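Local coordinates for secreted protein (Streptomyces lividans TK24, PDB 5LXZ), which probably acts as a mononuclear copper-radical oxidase of the galactose oxidase-like AA5 family, at residues A[90-95]-A[284-289]; A[228-231]-A[236-239]. The protein carries 1 engineered substitution. All coordinates share one frame; numbering follows the deposited sequence.

In the fold
Both contacts lie in a Kelch-type seven-bladed β-propeller, and two successive blades supply them. Contact 1 joins these blades, from 90-95 to 284-289, whereas contact 2 is the outer hairpin of the first of them, and their centres lie about 11 Å apart. Strands 91-102 and 226-230 are neighbours in that blade: Leu91 O is probably hydrogen-bonded to Phe229 N at 2.7 Å, and Asn90 ND2 to Glu228 OE1 at 2.9 Å. Neither contact includes a copper ligand. Strand 91-102 does continue to Glu101, which with Asp53 belongs to one copper site; Tyr248, Tyr460, His461 and His548 form the other.

Contact 1: residues A[90-95]-A[284-289]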
ATOM      1  N   ASN A  90      17.773  -6.153  -2.612  1.00  9.02           N
ATOM      2  CA  ASN A  90      16.774  -6.761  -3.479  1.00  8.48           C
ATOM      3  C   ASN A  90      15.392  -6.413  -2.952  1.00  8.20           C
ATOM      4  O   ASN A  90      15.213  -6.142  -1.779  1.00  8.64           O
ATOM      5  CB  ASN A  90      16.898  -8.266  -3.524  1.00  8.46           C
ATOM      6  CG  ASN A  90      18.130  -8.749  -4.275  1.00  9.09           C
ATOM      7  OD1 ASN A  90      18.903  -7.986  -4.827  1.00  9.63           O
ATOM      8  ND2 ASN A  90      18.282 -10.058  -4.298  1.00 10.28           N
ATOM      9  N   LEU A  91      14.411  -6.370  -3.831  1.00  8.33           N
ATOM     10  CA  LEU A  91      13.040  -6.110  -3.443  1.00  8.42           C
ATOM     11  C   LEU A  91      12.339  -7.458  -3.367  1.00  8.43           C
ATOM     12  O   LEU A  91      12.233  -8.140  -4.385  1.00  8.87           O
ATOM     13  CB  LEU A  91      12.334  -5.222  -4.470  1.00  9.24           C
ATOM     14  CG  LEU A  91      10.959  -4.713  -4.056  1.00 10.12           C
ATOM     15  CD1 LEU A  91      11.044  -3.601  -2.999  1.00 10.23           C
ATOM     16  CD2 LEU A  91      10.188  -4.180  -5.266  1.00 11.18           C
ATOM     17  N   LEU A  92      11.881  -7.850  -2.183  1.00  7.45           N
ATOM     18  CA  LEU A  92      11.074  -9.044  -2.057  1.00  7.43           C
ATOM     19  C   LEU A  92       9.689  -8.646  -2.550  1.00  8.33           C
ATOM     20  O   LEU A  92       9.154  -7.649  -2.089  1.00  7.97           O
ATOM     21  CB  LEU A  92      10.960  -9.560  -0.643  1.00  7.48           C
ATOM     22  CG  LEU A  92      10.103 -10.797  -0.433  1.00  7.22           C
ATOM     23  CD1 LEU A  92      10.674 -12.035  -1.122  1.00  7.36           C
ATOM     24  CD2 LEU A  92       9.994 -11.068   1.062  1.00  7.97           C
ATOM     25  N   ILE A  93       9.120  -9.415  -3.469  1.00  8.20           N
ATOM     26  CA  ILE A  93       7.789  -9.103  -4.006  1.00  9.16           C
ATOM     27  C   ILE A  93       6.977 -10.418  -3.984  1.00  9.00           C
ATOM     28  O   ILE A  93       7.471 -11.437  -4.442  1.00 10.84           O
ATOM     29  CB  ILE A  93       7.922  -8.361  -5.361  1.00 11.19           C
ATOM     30  CG1 ILE A  93       6.540  -7.951  -5.889  1.00 11.81           C
ATOM     31  CG2 ILE A  93       8.667  -9.185  -6.366  1.00 12.35           C
ATOM     32  CD1 ILE A  93       6.635  -6.886  -6.969  1.00 12.59           C
ATOM     33  N   ALA A  94       5.801 -10.440  -3.388  1.00  8.45           N
ATOM     34  CA  ALA A  94       5.084 -11.680  -3.149  1.00  8.23           C
ATOM     35  C   ALA A  94       3.613 -11.470  -3.287  1.00  8.30           C
ATOM     36  O   ALA A  94       3.084 -10.410  -2.941  1.00  8.14           O
ATOM     37  CB  ALA A  94       5.414 -12.242  -1.804  1.00  9.01           C
ATOM     38  N   GLY A  95       2.960 -12.529  -3.698  1.00  7.75           N
ATOM     39  CA  GLY A  95       1.565 -12.512  -3.956  1.00  8.38           C
ATOM     40  C   GLY A  95       1.231 -12.129  -5.376  1.00  9.61           C
ATOM     41  O   GLY A  95       2.031 -12.300  -6.297  1.00 10.89           O
ATOM     42  N   LYS A 284      15.657 -18.130   2.106  1.00 11.18           N
ATOM     43  CA  LYS A 284      14.759 -17.916   0.964  1.00 11.67           C
ATOM     44  C   LYS A 284      13.493 -18.771   1.089  1.00 10.31           C
ATOM     45  O   LYS A 284      12.921 -19.186   0.090  1.00 10.73           O
ATOM     46  CB  LYS A 284      15.468 -18.075  -0.388  1.00 14.01           C
ATOM     47  CG  LYS A 284      16.596 -17.082  -0.590  1.00 17.35           C
ATOM     48  CD  LYS A 284      17.356 -17.386  -1.874  1.00 21.10           C
ATOM     49  CE  LYS A 284      18.469 -16.372  -2.207  1.00 25.92           C
ATOM     50  NZ  LYS A 284      19.239 -15.851  -1.065  1.00 30.72           N
ATOM     51  N   ALA A 285      13.048 -18.937   2.326  1.00  9.09           N
ATOM     52  CA  ALA A 285      11.899 -19.750   2.642  1.00  8.57           C
ATOM     53  C   ALA A 285      10.950 -19.091   3.599  1.00  8.07           C
ATOM     54  O   ALA A 285      11.344 -18.158   4.315  1.00  9.16           O
ATOM     55  CB  ALA A 285      12.357 -21.095   3.217  1.00  9.21           C
ATOM     56  N   TRP A 286       9.707 -19.550   3.576  1.00  7.65           N
ATOM     57  CA  TRP A 286       8.610 -19.017   4.395  1.00  8.01           C
ATOM     58  C   TRP A 286       8.175 -19.988   5.506  1.00  9.26           C
ATOM     59  O   TRP A 286       8.135 -21.195   5.291  1.00  9.96           O
ATOM     60  CB  TRP A 286       7.396 -18.745   3.546  1.00  7.61           C
ATOM     61  CG  TRP A 286       7.587 -17.762   2.452  1.00  7.33           C
ATOM     62  CD1 TRP A 286       8.020 -18.025   1.154  1.00  7.32           C
ATOM     63  CD2 TRP A 286       7.312 -16.363   2.503  1.00  7.20           C
ATOM     64  NE1 TRP A 286       8.034 -16.851   0.426  1.00  7.82           N
ATOM     65  CE2 TRP A 286       7.614 -15.827   1.227  1.00  7.11           C
ATOM     66  CE3 TRP A 286       6.851 -15.497   3.510  1.00  6.76           C
ATOM     67  CZ2 TRP A 286       7.480 -14.472   0.947  1.00  7.28           C
ATOM     68  CZ3 TRP A 286       6.672 -14.175   3.212  1.00  6.94           C
ATOM     69  CH2 TRP A 286       6.969 -13.681   1.949  1.00  7.39           C
ATOM     70  N   THR A 287       7.815 -19.444   6.660  1.00  9.96           N
ATOM     71  CA  THR A 287       7.373 -20.207   7.820  0.50 10.16           C
ATOM     72  C   THR A 287       6.132 -19.517   8.381  1.00 10.50           C
ATOM     73  O   THR A 287       6.196 -18.308   8.608  1.00 10.49           O
ATOM     74  CB  THR A 287       8.466 -20.237   8.909  0.50 10.39           C
ATOM     75  OG1 THR A 287       9.730 -20.599   8.334  0.50 10.99           O
ATOM     76  CG2 THR A 287       8.095 -21.205  10.047  0.50 10.20           C
ATOM     77  N   TYR A 288       5.088 -20.246   8.670  1.00  9.86           N
ATOM     78  CA  TYR A 288       3.944 -19.674   9.360  1.00  9.91           C
ATOM     79  C   TYR A 288       4.304 -19.166  10.739  1.00  9.70           C
ATOM     80  O   TYR A 288       5.131 -19.765  11.438  1.00 10.27           O
ATOM     81  CB  TYR A 288       2.820 -20.657   9.540  1.00  9.74           C
ATOM     82  CG  TYR A 288       1.978 -20.955   8.366  1.00 10.72           C
ATOM     83  CD1 TYR A 288       1.047 -20.051   7.908  1.00 11.73           C
ATOM     84  CD2 TYR A 288       2.058 -22.168   7.725  1.00 11.45           C
ATOM     85  CE1 TYR A 288       0.253 -20.324   6.826  1.00 11.43           C
ATOM     86  CE2 TYR A 288       1.201 -22.489   6.672  1.00 11.97           C
ATOM     87  CZ  TYR A 288       0.290 -21.573   6.230  1.00 11.84           C
ATOM     88  OH  TYR A 288      -0.516 -21.867   5.168  1.00 12.40           O
ATOM     89  N   THR A 289       3.706 -18.042  11.141  1.00  9.83           N
ATOM     90  CA  THR A 289       3.681 -17.672  12.553  1.00 10.36           C
ATOM     91  C   THR A 289       2.727 -18.626  13.270  1.00 10.45           C
ATOM     92  O   THR A 289       1.951 -19.355  12.640  1.00 10.62           O
ATOM     93  CB  THR A 289       3.240 -16.233  12.763  1.00 10.89           C
ATOM     94  OG1 THR A 289       1.946 -16.049  12.200  1.00 10.71           O
ATOM     95  CG2 THR A 289       4.240 -15.278  12.107  1.00 12.12           C
TER
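The seam between two successive blades of the β-propeller is filled here by Trp286, whose indole meets Leu92 and Ala94 of the adjoining blade. Trp286 stands on strand 285-288, an outermost strand of its sheet, and Leu92 and Ala94 lie on strand 91-102. The backbones stay well apart, with Ala94 CA 11.1 Å from Trp286 CA, so side chains alone span the gap and all three are buried. With CG anti to the carbonyl carbon (chi1 -60°), Trp286 directs the benzo end of its ring system toward the other blade. Leu92 comes to meet it from the opposite direction, its CG anti to the backbone N (chi1 179°), which carries the branch CD2 forward to the indole. Ala94, two residues further along the strand and on the same side, offers its methyl group to the neighbouring ring atom. Both approaches are oblique to the indole. The polar end of the ring is held by Asp240, just beyond strand 235-238, whose O accepts a hydrogen bond from NE1; the Tyr279 ring meets the indole at an inclined angle and also touches Leu92. The joint between the segments is thus small and apolar, burying 98 Å², and rests on two van der Waals approaches: Leu92 CD2 to Trp286 CH2 at 4.1 Å, and Ala94 CB to Trp286 CZ2, also at 4.1 Å.

Contact 2: residues A[228-231]-A[236-239]; sequences EFDP and YIKV
Phe229 turns the edge of its ring into one face of Tyr236, a T-shaped pair whose planes stand at 73°. Phe229 CD1 is the atom that enters, lying over the centre of the Tyr236 ring and 3.7 Å above its plane; the two ring centroids are 5.0 Å apart. Phe229 has CG anti to its backbone N (chi1 -175°), which lays the ring alongside the partner strand, where CD1 also comes 3.8 Å from Tyr236 N. The phenol oxygen of Tyr236 is hydrogen-bonded to Thr59 OG1. Were Tyr236 replaced by an alanine, the Phe229 edge would probably lose the face it points into and be freer to turn, and Thr59 would lose its phenol partner.

These rings belong to a non-hydrogen-bonded pair of an antiparallel β-hairpin. Next to it, Glu228 and Ile237 form the hydrogen-bonded pair: Glu228 N gives to Ile237 O at 2.8 Å, and Ile237 N returns a bond of 2.8 Å to Glu228 O. On the sheet face of Glu228 and Ile237, Glu228 CG rests 3.9 Å from Val239 CG1, the two side chains crossing at about a right angle. Ile237 CD1 reaches diagonally to Asp230 CB at 3.8 Å; Asp230 OD1 accepts the backbone N-H groups of Val232 and Ala233 in the turn.

Strand 235-238 lies beside 226-230, which pairs in turn with 91-102. Phe229 and Tyr236 pack against Leu40 and Val42, respectively, of strand 39-44 in another blade, whereas Glu228 OE2 is hydrogen-bonded to Tyr279 OH of strand 277-280 in the next blade.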
ATOM      1  N   GLU A 228      12.581 -12.312  -5.582  1.00  9.31           N
ATOM      2  CA  GLU A 228      13.410 -11.192  -5.223  1.00  9.80           C
ATOM      3  C   GLU A 228      13.762 -10.453  -6.499  1.00 10.00           C
ATOM      4  O   GLU A 228      14.280 -11.058  -7.423  1.00 10.63           O
ATOM      5  CB  GLU A 228      14.643 -11.619  -4.481  1.00 10.23           C
ATOM      6  CG  GLU A 228      14.378 -12.177  -3.089  1.00 10.56           C
ATOM      7  CD  GLU A 228      15.654 -12.500  -2.325  1.00 11.21           C
ATOM      8  OE1 GLU A 228      16.754 -12.026  -2.736  1.00 12.18           O
ATOM      9  OE2 GLU A 228      15.594 -13.206  -1.296  1.00 11.62           O
ATOM     10  N   PHE A 229      13.485  -9.159  -6.592  1.00  9.11           N
ATOM     11  CA  PHE A 229      13.935  -8.406  -7.748  1.00  9.63           C
ATOM     12  C   PHE A 229      15.349  -7.945  -7.438  1.00  9.60           C
ATOM     13  O   PHE A 229      15.576  -7.238  -6.448  1.00  9.54           O
ATOM     14  CB  PHE A 229      13.064  -7.185  -8.049  1.00  9.56           C
ATOM     15  CG  PHE A 229      13.479  -6.502  -9.304  1.00  9.87           C
ATOM     16  CD1 PHE A 229      13.069  -7.044 -10.538  1.00 10.62           C
ATOM     17  CD2 PHE A 229      14.373  -5.421  -9.311  1.00 10.42           C
ATOM     18  CE1 PHE A 229      13.465  -6.466 -11.731  1.00 10.44           C
ATOM     19  CE2 PHE A 229      14.777  -4.871 -10.537  1.00 10.92           C
ATOM     20  CZ  PHE A 229      14.311  -5.386 -11.724  1.00 11.50           C
ATOM     21  N   ASP A 230      16.296  -8.334  -8.287  1.00 10.16           N
ATOM     22  CA  ASP A 230      17.694  -7.985  -8.127  1.00 11.47           C
ATOM     23  C   ASP A 230      17.963  -6.730  -8.968  1.00 11.44           C
ATOM     24  O   ASP A 230      17.882  -6.785 -10.204  1.00 11.20           O
ATOM     25  CB  ASP A 230      18.532  -9.191  -8.586  1.00 12.36           C
ATOM     26  CG  ASP A 230      20.019  -8.946  -8.526  1.00 14.28           C
ATOM     27  OD1 ASP A 230      20.467  -7.806  -8.615  1.00 15.21           O
ATOM     28  OD2 ASP A 230      20.741  -9.968  -8.420  1.00 18.96           O
ATOM     29  N   PRO A 231      18.245  -5.592  -8.322  1.00 11.34           N
ATOM     30  CA  PRO A 231      18.415  -4.350  -9.053  1.00 12.57           C
ATOM     31  C   PRO A 231      19.688  -4.283  -9.900  1.00 13.61           C
ATOM     32  O   PRO A 231      19.715  -3.516 -10.853  1.00 14.43           O
ATOM     33  CB  PRO A 231      18.420  -3.294  -7.986  1.00 12.96           C
ATOM     34  CG  PRO A 231      18.744  -3.972  -6.738  1.00 12.87           C
ATOM     35  CD  PRO A 231      18.429  -5.429  -6.863  1.00 11.81           C
ATOM     36  N   TYR A 236      13.697 -10.500 -12.015  1.00 11.55           N
ATOM     37  CA  TYR A 236      12.999 -11.175 -10.940  1.00 11.19           C
ATOM     38  C   TYR A 236      13.610 -12.559 -10.750  1.00 12.55           C
ATOM     39  O   TYR A 236      13.756 -13.310 -11.736  1.00 14.35           O
ATOM     40  CB  TYR A 236      11.529 -11.344 -11.268  1.00 10.90           C
ATOM     41  CG  TYR A 236      10.759 -10.060 -11.346  1.00 10.72           C
ATOM     42  CD1 TYR A 236      10.229  -9.470 -10.200  1.00 11.34           C
ATOM     43  CD2 TYR A 236      10.466  -9.477 -12.570  1.00 10.60           C
ATOM     44  CE1 TYR A 236       9.485  -8.321 -10.290  1.00 11.97           C
ATOM     45  CE2 TYR A 236       9.680  -8.350 -12.670  1.00 11.49           C
ATOM     46  CZ  TYR A 236       9.192  -7.776 -11.508  1.00 11.42           C
ATOM     47  OH  TYR A 236       8.418  -6.615 -11.554  1.00 12.44           O
ATOM     48  N   ILE A 237      13.970 -12.885  -9.524  1.00 11.24           N
ATOM     49  CA  ILE A 237      14.539 -14.204  -9.199  1.00 11.33           C
ATOM     50  C   ILE A 237      13.517 -14.976  -8.362  1.00 11.08           C
ATOM     51  O   ILE A 237      13.122 -14.523  -7.273  1.00 10.58           O
ATOM     52  CB  ILE A 237      15.847 -14.061  -8.437  1.00 13.01           C
ATOM     53  CG1 ILE A 237      16.848 -13.200  -9.226  1.00 14.61           C
ATOM     54  CG2 ILE A 237      16.397 -15.476  -8.135  1.00 13.05           C
ATOM     55  CD1 ILE A 237      18.162 -12.999  -8.540  1.00 16.49           C
ATOM     56  N   LYS A 238      13.077 -16.131  -8.832  1.00 11.04           N
ATOM     57  CA  LYS A 238      12.090 -16.901  -8.129  1.00 11.57           C
ATOM     58  C   LYS A 238      12.668 -17.412  -6.806  1.00 10.87           C
ATOM     59  O   LYS A 238      13.815 -17.885  -6.761  1.00 11.81           O
ATOM     60  CB  LYS A 238      11.665 -18.110  -8.977  1.00 13.70           C
ATOM     61  CG  LYS A 238      10.537 -18.923  -8.372  1.00 16.47           C
ATOM     62  CD  LYS A 238       9.928 -19.861  -9.419  1.00 19.65           C
ATOM     63  CE  LYS A 238       8.583 -20.412  -8.999  0.50 20.42           C
ATOM     64  NZ  LYS A 238       8.679 -21.335  -7.840  0.50 22.06           N
ATOM     65  N   VAL A 239      11.907 -17.252  -5.730  1.00  9.78           N
ATOM     66  CA  VAL A 239      12.207 -17.835  -4.441  1.00  9.85           C
ATOM     67  C   VAL A 239      11.064 -18.722  -4.023  1.00  9.69           C
ATOM     68  O   VAL A 239      10.104 -18.891  -4.759  1.00 10.60           O
ATOM     69  CB  VAL A 239      12.549 -16.727  -3.388  1.00  9.55           C
ATOM     70  CG1 VAL A 239      13.801 -15.966  -3.831  1.00  9.67           C
ATOM     71  CG2 VAL A 239      11.359 -15.813  -3.054  1.00  9.89           C
TER